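Local coordinates for protein 3-oxosteroid 1-dehydrogenase (Sterolibacterium denitrificans, PDB 7P18) that binds FAD and probably catalyses the dehydrogenation of 3-oxosteroids to 3-oxo-Delta(1)-steroids, with an electron acceptor reduced in turn, at residues A19-A24 / A103-Q108; H27-S32 / H556-K561. All coordinates share one frame; numbering follows the deposited sequence.

Interaction 1 (A19-A24 / A103-Q108)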
ATOM      1  N   ALA A  19       6.754   0.734 -12.555  1.00 21.44           N
ATOM      2  CA  ALA A  19       6.856   1.169 -13.966  1.00 22.82           C
ATOM      3  C   ALA A  19       8.016   2.144 -14.140  1.00 23.37           C
ATOM      4  O   ALA A  19       8.794   1.944 -15.085  1.00 25.07           O
ATOM      5  CB  ALA A  19       5.533   1.761 -14.424  1.00 23.30           C
ATOM      6  N   MET A  20       8.136   3.160 -13.288  1.00 22.95           N
ATOM      7  CA  MET A  20       9.169   4.195 -13.456  1.00 25.08           C
ATOM      8  C   MET A  20      10.561   3.602 -13.168  1.00 26.42           C
ATOM      9  O   MET A  20      11.540   3.963 -13.891  1.00 25.16           O
ATOM     10  CB  MET A  20       8.846   5.408 -12.576  1.00 26.70           C
ATOM     11  CG  MET A  20       7.569   6.181 -13.057  1.00 27.69           C
ATOM     12  SD  MET A  20       7.480   7.883 -12.343  1.00 26.95           S
ATOM     13  CE  MET A  20       6.887   7.515 -10.698  1.00 26.53           C
ATOM     14  N   LEU A  21      10.669   2.713 -12.164  1.00 25.91           N
ATOM     15  CA  LEU A  21      11.939   1.995 -11.848  1.00 23.03           C
ATOM     16  C   LEU A  21      12.362   1.172 -13.069  1.00 23.36           C
ATOM     17  O   LEU A  21      13.537   1.291 -13.485  1.00 23.82           O
ATOM     18  CB  LEU A  21      11.753   1.111 -10.608  1.00 23.47           C
ATOM     19  CG  LEU A  21      13.019   0.481  -9.989  1.00 23.23           C
ATOM     20  CD1 LEU A  21      13.491  -0.710 -10.798  1.00 24.15           C
ATOM     21  CD2 LEU A  21      14.134   1.481  -9.851  1.00 24.54           C
ATOM     22  N   ALA A  22      11.453   0.386 -13.641  1.00 23.45           N
ATOM     23  CA  ALA A  22      11.742  -0.454 -14.819  1.00 24.31           C
ATOM     24  C   ALA A  22      12.241   0.455 -15.949  1.00 28.25           C
ATOM     25  O   ALA A  22      13.223   0.084 -16.632  1.00 25.93           O
ATOM     26  CB  ALA A  22      10.550  -1.285 -15.211  1.00 25.00           C
ATOM     27  N   ALA A  23      11.602   1.608 -16.136  1.00 27.35           N
ATOM     28  CA  ALA A  23      11.951   2.584 -17.193  1.00 27.94           C
ATOM     29  C   ALA A  23      13.385   3.093 -16.985  1.00 26.71           C
ATOM     30  O   ALA A  23      14.178   3.107 -17.976  1.00 29.52           O
ATOM     31  CB  ALA A  23      10.940   3.719 -17.203  1.00 26.45           C
ATOM     32  N   ALA A  24      13.740   3.495 -15.784  1.00 24.72           N
ATOM     33  CA  ALA A  24      15.077   4.042 -15.480  1.00 28.53           C
ATOM     34  C   ALA A  24      16.117   2.937 -15.704  1.00 31.21           C
ATOM     35  O   ALA A  24      17.209   3.212 -16.279  1.00 28.51           O
ATOM     36  CB  ALA A  24      15.126   4.558 -14.070  1.00 26.46           C
ATOM     37  N   ALA A 103      22.670   4.123  -5.616  1.00 27.51           N
ATOM     38  CA  ALA A 103      23.933   4.466  -6.320  1.00 29.16           C
ATOM     39  C   ALA A 103      23.618   5.363  -7.530  1.00 32.66           C
ATOM     40  O   ALA A 103      24.503   6.083  -7.946  1.00 31.58           O
ATOM     41  CB  ALA A 103      24.681   3.218  -6.729  1.00 33.91           C
ATOM     42  N   ASN A 104      22.400   5.339  -8.086  1.00 26.02           N
ATOM     43  CA  ASN A 104      22.162   5.964  -9.412  1.00 28.33           C
ATOM     44  C   ASN A 104      21.056   7.035  -9.372  1.00 27.21           C
ATOM     45  O   ASN A 104      20.689   7.485 -10.465  1.00 30.31           O
ATOM     46  CB  ASN A 104      21.885   4.876 -10.442  1.00 28.14           C
ATOM     47  CG  ASN A 104      23.080   3.968 -10.597  1.00 32.10           C
ATOM     48  OD1 ASN A 104      24.024   4.344 -11.269  1.00 32.46           O
ATOM     49  ND2 ASN A 104      23.069   2.801  -9.964  1.00 27.08           N
ATOM     50  N   MET A 105      20.588   7.433  -8.188  1.00 27.43           N
ATOM     51  CA  MET A 105      19.442   8.370  -8.048  1.00 28.21           C
ATOM     52  C   MET A 105      19.650   9.262  -6.840  1.00 27.03           C
ATOM     53  O   MET A 105      20.366   8.850  -5.893  1.00 28.98           O
ATOM     54  CB  MET A 105      18.123   7.600  -7.911  1.00 27.48           C
ATOM     55  CG  MET A 105      17.840   6.668  -9.104  1.00 26.86           C
ATOM     56  SD  MET A 105      16.153   5.949  -8.992  1.00 26.28           S
ATOM     57  CE  MET A 105      16.156   4.844 -10.387  1.00 26.80           C
ATOM     58  N   THR A 106      19.010  10.442  -6.842  1.00 26.42           N
ATOM     59  CA  THR A 106      18.962  11.343  -5.674  1.00 26.03           C
ATOM     60  C   THR A 106      18.112  10.681  -4.591  1.00 26.19           C
ATOM     61  O   THR A 106      18.439  10.794  -3.388  1.00 26.72           O
ATOM     62  CB  THR A 106      18.506  12.762  -6.068  1.00 29.10           C
ATOM     63  OG1 THR A 106      19.465  13.228  -7.007  1.00 30.87           O
ATOM     64  CG2 THR A 106      18.494  13.732  -4.915  1.00 30.26           C
ATOM     65  N   LEU A 107      17.056   9.992  -5.002  1.00 26.57           N
ATOM     66  CA  LEU A 107      16.220   9.148  -4.096  1.00 25.95           C
ATOM     67  C   LEU A 107      17.139   8.181  -3.321  1.00 25.00           C
ATOM     68  O   LEU A 107      18.001   7.585  -3.971  1.00 25.73           O
ATOM     69  CB  LEU A 107      15.224   8.396  -4.971  1.00 23.99           C
ATOM     70  CG  LEU A 107      14.313   7.402  -4.275  1.00 25.84           C
ATOM     71  CD1 LEU A 107      13.431   8.113  -3.258  1.00 29.07           C
ATOM     72  CD2 LEU A 107      13.482   6.680  -5.334  1.00 25.10           C
ATOM     73  N   GLN A 108      16.952   8.067  -2.015  1.00 24.06           N
ATOM     74  CA  GLN A 108      17.737   7.203  -1.098  1.00 26.80           C
ATOM     75  C   GLN A 108      16.756   6.406  -0.212  1.00 28.38           C
ATOM     76  O   GLN A 108      15.835   7.014   0.368  1.00 27.57           O
ATOM     77  CB  GLN A 108      18.734   8.038  -0.279  1.00 29.67           C
ATOM     78  CG  GLN A 108      19.758   8.817  -1.123  1.00 29.70           C
ATOM     79  CD  GLN A 108      20.758   7.910  -1.798  1.00 30.26           C
ATOM     80  OE1 GLN A 108      21.402   7.094  -1.123  1.00 31.00           O
ATOM     81  NE2 GLN A 108      20.822   7.971  -3.123  1.00 28.70           N
TER
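Ala24 and Met105 meet where helix 17-28 faces the chain leaving helix 84-104, and the two backbones stay well apart: the closest pair of alpha carbons, Ala24 CA and Asn104 CA, is separated by 9.5 Å. Residues 19-24 are helical throughout, with Ala23 N bonded to Ala19 O and Ala24 N to Met20 O, whereas helix 84-104 has given way to an extended conformation at Met105 (phi/psi -145/156°). The gap is bridged by the Met105 side chain. Its CG lies anti to the carbonyl carbon (chi1 -58°), and beyond CG the chain runs extended, which carries the terminal methyl across to the helix. There Met105 CE rests 3.8 Å from Ala24 CB. Met105 CE also lies 4.0 Å from Leu21 CD2, one of the two branch ends of a leucine whose side chain crosses that of Met105 at about a right angle. Around the methionine, Tyr100 of helix 84-104 and Ala219 of helix 208-222 add further contacts. The contact thus joins the helix after strand 10-13, whose start fits a Rossmann-type pattern, to the loop after helix 84-104. All three touching residues are buried and no hydrogen bond crosses between the segments; only 90 Å² is buried between them, so the contact rests on dispersion between methyl groups, one extended thioether chain spanning the distance between otherwise separate backbones.

Interaction 2 (H27-S32 / H556-K561)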
ATOM      1  N   HIS A  27      16.583   2.084 -19.426  1.00 29.39           N
ATOM      2  CA  HIS A  27      17.388   3.189 -19.978  1.00 31.16           C
ATOM      3  C   HIS A  27      18.865   2.971 -19.630  1.00 33.02           C
ATOM      4  O   HIS A  27      19.711   3.024 -20.564  1.00 36.73           O
ATOM      5  CB  HIS A  27      16.906   4.534 -19.463  1.00 31.85           C
ATOM      6  CG  HIS A  27      17.707   5.670 -19.999  1.00 33.21           C
ATOM      7  ND1 HIS A  27      18.847   6.118 -19.374  1.00 34.41           N
ATOM      8  CD2 HIS A  27      17.518   6.453 -21.081  1.00 32.19           C
ATOM      9  CE1 HIS A  27      19.323   7.141 -20.056  1.00 37.47           C
ATOM     10  NE2 HIS A  27      18.504   7.377 -21.085  1.00 36.64           N
ATOM     11  N   ASP A  28      19.176   2.705 -18.361  1.00 30.02           N
ATOM     12  CA  ASP A  28      20.586   2.604 -17.887  1.00 30.86           C
ATOM     13  C   ASP A  28      21.271   1.414 -18.540  1.00 32.84           C
ATOM     14  O   ASP A  28      22.496   1.455 -18.578  1.00 35.00           O
ATOM     15  CB  ASP A  28      20.693   2.563 -16.372  1.00 30.80           C
ATOM     16  CG  ASP A  28      20.440   3.899 -15.717  1.00 30.84           C
ATOM     17  OD1 ASP A  28      20.388   4.913 -16.455  1.00 31.76           O
ATOM     18  OD2 ASP A  28      20.286   3.934 -14.510  1.00 31.09           O
ATOM     19  N   LEU A  29      20.513   0.447 -19.081  1.00 30.76           N
ATOM     20  CA  LEU A  29      21.050  -0.747 -19.786  1.00 31.91           C
ATOM     21  C   LEU A  29      21.104  -0.506 -21.301  1.00 34.48           C
ATOM     22  O   LEU A  29      21.424  -1.452 -22.016  1.00 35.14           O
ATOM     23  CB  LEU A  29      20.178  -1.960 -19.450  1.00 30.74           C
ATOM     24  CG  LEU A  29      20.225  -2.428 -17.987  1.00 31.84           C
ATOM     25  CD1 LEU A  29      19.245  -3.587 -17.755  1.00 31.87           C
ATOM     26  CD2 LEU A  29      21.652  -2.833 -17.586  1.00 34.06           C
ATOM     27  N   GLY A  30      20.799   0.711 -21.762  1.00 35.53           N
ATOM     28  CA  GLY A  30      21.038   1.157 -23.149  1.00 38.60           C
ATOM     29  C   GLY A  30      19.806   1.037 -24.026  1.00 42.96           C
ATOM     30  O   GLY A  30      19.966   1.123 -25.245  1.00 36.68           O
ATOM     31  N   LEU A  31      18.611   0.834 -23.452  1.00 35.33           N
ATOM     32  CA  LEU A  31      17.362   0.715 -24.240  1.00 36.88           C
ATOM     33  C   LEU A  31      16.664   2.073 -24.280  1.00 35.05           C
ATOM     34  O   LEU A  31      16.656   2.783 -23.234  1.00 31.73           O
ATOM     35  CB  LEU A  31      16.419  -0.322 -23.605  1.00 40.21           C
ATOM     36  CG  LEU A  31      17.004  -1.725 -23.453  1.00 42.09           C
ATOM     37  CD1 LEU A  31      16.303  -2.506 -22.343  1.00 39.31           C
ATOM     38  CD2 LEU A  31      16.934  -2.472 -24.777  1.00 40.79           C
ATOM     39  N   SER A  32      16.030   2.363 -25.418  1.00 31.94           N
ATOM     40  CA  SER A  32      15.112   3.512 -25.603  1.00 33.89           C
ATOM     41  C   SER A  32      13.773   3.158 -24.937  1.00 30.83           C
ATOM     42  O   SER A  32      13.232   2.058 -25.190  1.00 34.71           O
ATOM     43  CB  SER A  32      14.963   3.903 -27.076  1.00 29.17           C
ATOM     44  OG  SER A  32      14.222   2.949 -27.821  1.00 33.86           O
ATOM     45  N   HIS A 556      16.043  -8.533 -18.037  1.00 27.43           N
ATOM     46  CA  HIS A 556      15.769  -9.647 -18.959  1.00 28.28           C
ATOM     47  C   HIS A 556      15.745  -9.120 -20.390  1.00 30.32           C
ATOM     48  O   HIS A 556      16.326  -9.785 -21.304  1.00 33.38           O
ATOM     49  CB  HIS A 556      14.487 -10.384 -18.598  1.00 27.01           C
ATOM     50  CG  HIS A 556      14.303 -11.618 -19.408  1.00 27.91           C
ATOM     51  ND1 HIS A 556      13.600 -11.625 -20.582  1.00 26.84           N
ATOM     52  CD2 HIS A 556      14.791 -12.874 -19.232  1.00 26.98           C
ATOM     53  CE1 HIS A 556      13.619 -12.852 -21.083  1.00 27.43           C
ATOM     54  NE2 HIS A 556      14.298 -13.642 -20.230  1.00 26.23           N
ATOM     55  N   ILE A 557      15.086  -7.986 -20.598  1.00 29.00           N
ATOM     56  CA  ILE A 557      14.951  -7.366 -21.943  1.00 31.13           C
ATOM     57  C   ILE A 557      16.363  -7.026 -22.468  1.00 29.00           C
ATOM     58  O   ILE A 557      16.672  -7.393 -23.592  1.00 32.25           O
ATOM     59  CB  ILE A 557      14.033  -6.141 -21.906  1.00 30.89           C
ATOM     60  CG1 ILE A 557      12.578  -6.477 -21.566  1.00 28.21           C
ATOM     61  CG2 ILE A 557      14.135  -5.389 -23.223  1.00 33.09           C
ATOM     62  CD1 ILE A 557      11.750  -5.242 -21.226  1.00 27.36           C
ATOM     63  N   ALA A 558      17.183  -6.356 -21.677  1.00 28.97           N
ATOM     64  CA  ALA A 558      18.590  -6.026 -22.043  1.00 28.13           C
ATOM     65  C   ALA A 558      19.442  -7.291 -22.303  1.00 30.77           C
ATOM     66  O   ALA A 558      20.250  -7.261 -23.258  1.00 29.63           O
ATOM     67  CB  ALA A 558      19.207  -5.147 -21.007  1.00 30.74           C
ATOM     68  N   ALA A 559      19.291  -8.367 -21.528  1.00 30.74           N
ATOM     69  CA  ALA A 559      20.142  -9.574 -21.611  1.00 37.89           C
ATOM     70  C   ALA A 559      19.808 -10.354 -22.892  1.00 40.68           C
ATOM     71  O   ALA A 559      20.602 -11.238 -23.251  1.00 41.10           O
ATOM     72  CB  ALA A 559      19.973 -10.450 -20.396  1.00 31.05           C
ATOM     73  N   SER A 560      18.679 -10.031 -23.530  1.00 42.81           N
ATOM     74  CA  SER A 560      18.128 -10.705 -24.731  1.00 50.90           C
ATOM     75  C   SER A 560      18.852 -10.260 -26.014  1.00 52.32           C
ATOM     76  O   SER A 560      18.724 -10.989 -26.989  1.00 57.15           O
ATOM     77  CB  SER A 560      16.646 -10.460 -24.837  1.00 49.08           C
ATOM     78  OG  SER A 560      15.994 -10.888 -23.661  1.00 53.23           O
ATOM     79  N   LYS A 561      19.565  -9.128 -26.015  1.00 57.61           N
ATOM     80  CA  LYS A 561      20.382  -8.644 -27.169  1.00 64.61           C
ATOM     81  C   LYS A 561      19.493  -8.476 -28.405  1.00 67.19           C
ATOM     82  O   LYS A 561      19.805  -7.730 -29.340  1.00 76.91           O
ATOM     83  CB  LYS A 561      21.530  -9.621 -27.438  1.00 70.91           C
ATOM     84  CG  LYS A 561      22.348  -9.987 -26.205  1.00 77.20           C
ATOM     85  CD  LYS A 561      22.721  -8.774 -25.348  1.00 81.44           C
ATOM     86  CE  LYS A 561      23.294  -9.132 -23.991  1.00 86.23           C
ATOM     87  NZ  LYS A 561      24.618  -9.793 -24.101  1.00 88.30           N
TER
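A Schellman motif ends helix 17-28 here, and the turn that follows packs Leu29 and Leu31 against the C-terminal helix 543-559. Gly30, at positive phi (97°), is the C-prime residue: Gly30 N bonds to His27 O at 2.8 Å, and Leu31 N reaches back to Ala26 O. The CB atoms of Leu29 and Leu31, on either side of the glycine in sequence, both point to helix 543-559. Leu29 covers the methyl of Ala558 from two points, with Leu29 CD1 3.6 Å and Leu29 CB 3.7 Å from Ala558 CB. Leu31 works through a single methyl: Leu31 CD1 is 3.7 Å from Ile557 CG2 and lies 4.1 Å from Ala558 CB. Ala558 CB is therefore touched by both leucines, and its small side chain is compatible with the close backbones, Leu29 CA and Ala558 CA being 6.2 Å apart. Val10 of strand 10-13 touches Leu31 and Ile557 alike, tying the contact to the parallel sheet. With no hydrogen bond between the segments, 166 Å² of surface is buried mainly by aliphatic groups, a partly buried hydrophobic seam joining the helix-capping turn to the end of the chain.

In the fold
Helix 17-28 and the turn that ends it supply one side of both contacts: interaction 1 uses the helix's earlier turns and interaction 2 its C-terminal cap, with centres 15 Å apart. This helix follows strand 10-13, and Gly14, Gly16 and Ala19 fit the GxGxxA pattern expected at the start of a Rossmann-type FAD-binding fold. Interaction 1 is the nearer to the cofactor, the Leu21 side chain lying about 9 Å from FAD and equally about 9 Å from the side chains of the FAD-binding residues Ser46 and Leu543. Interaction 2 lies away from the annotated sites, yet its partner helix 543-559 begins at Leu543. Asp28 and Tyr100 join by a hydrogen bond, further connecting helices 17-28 and 84-104.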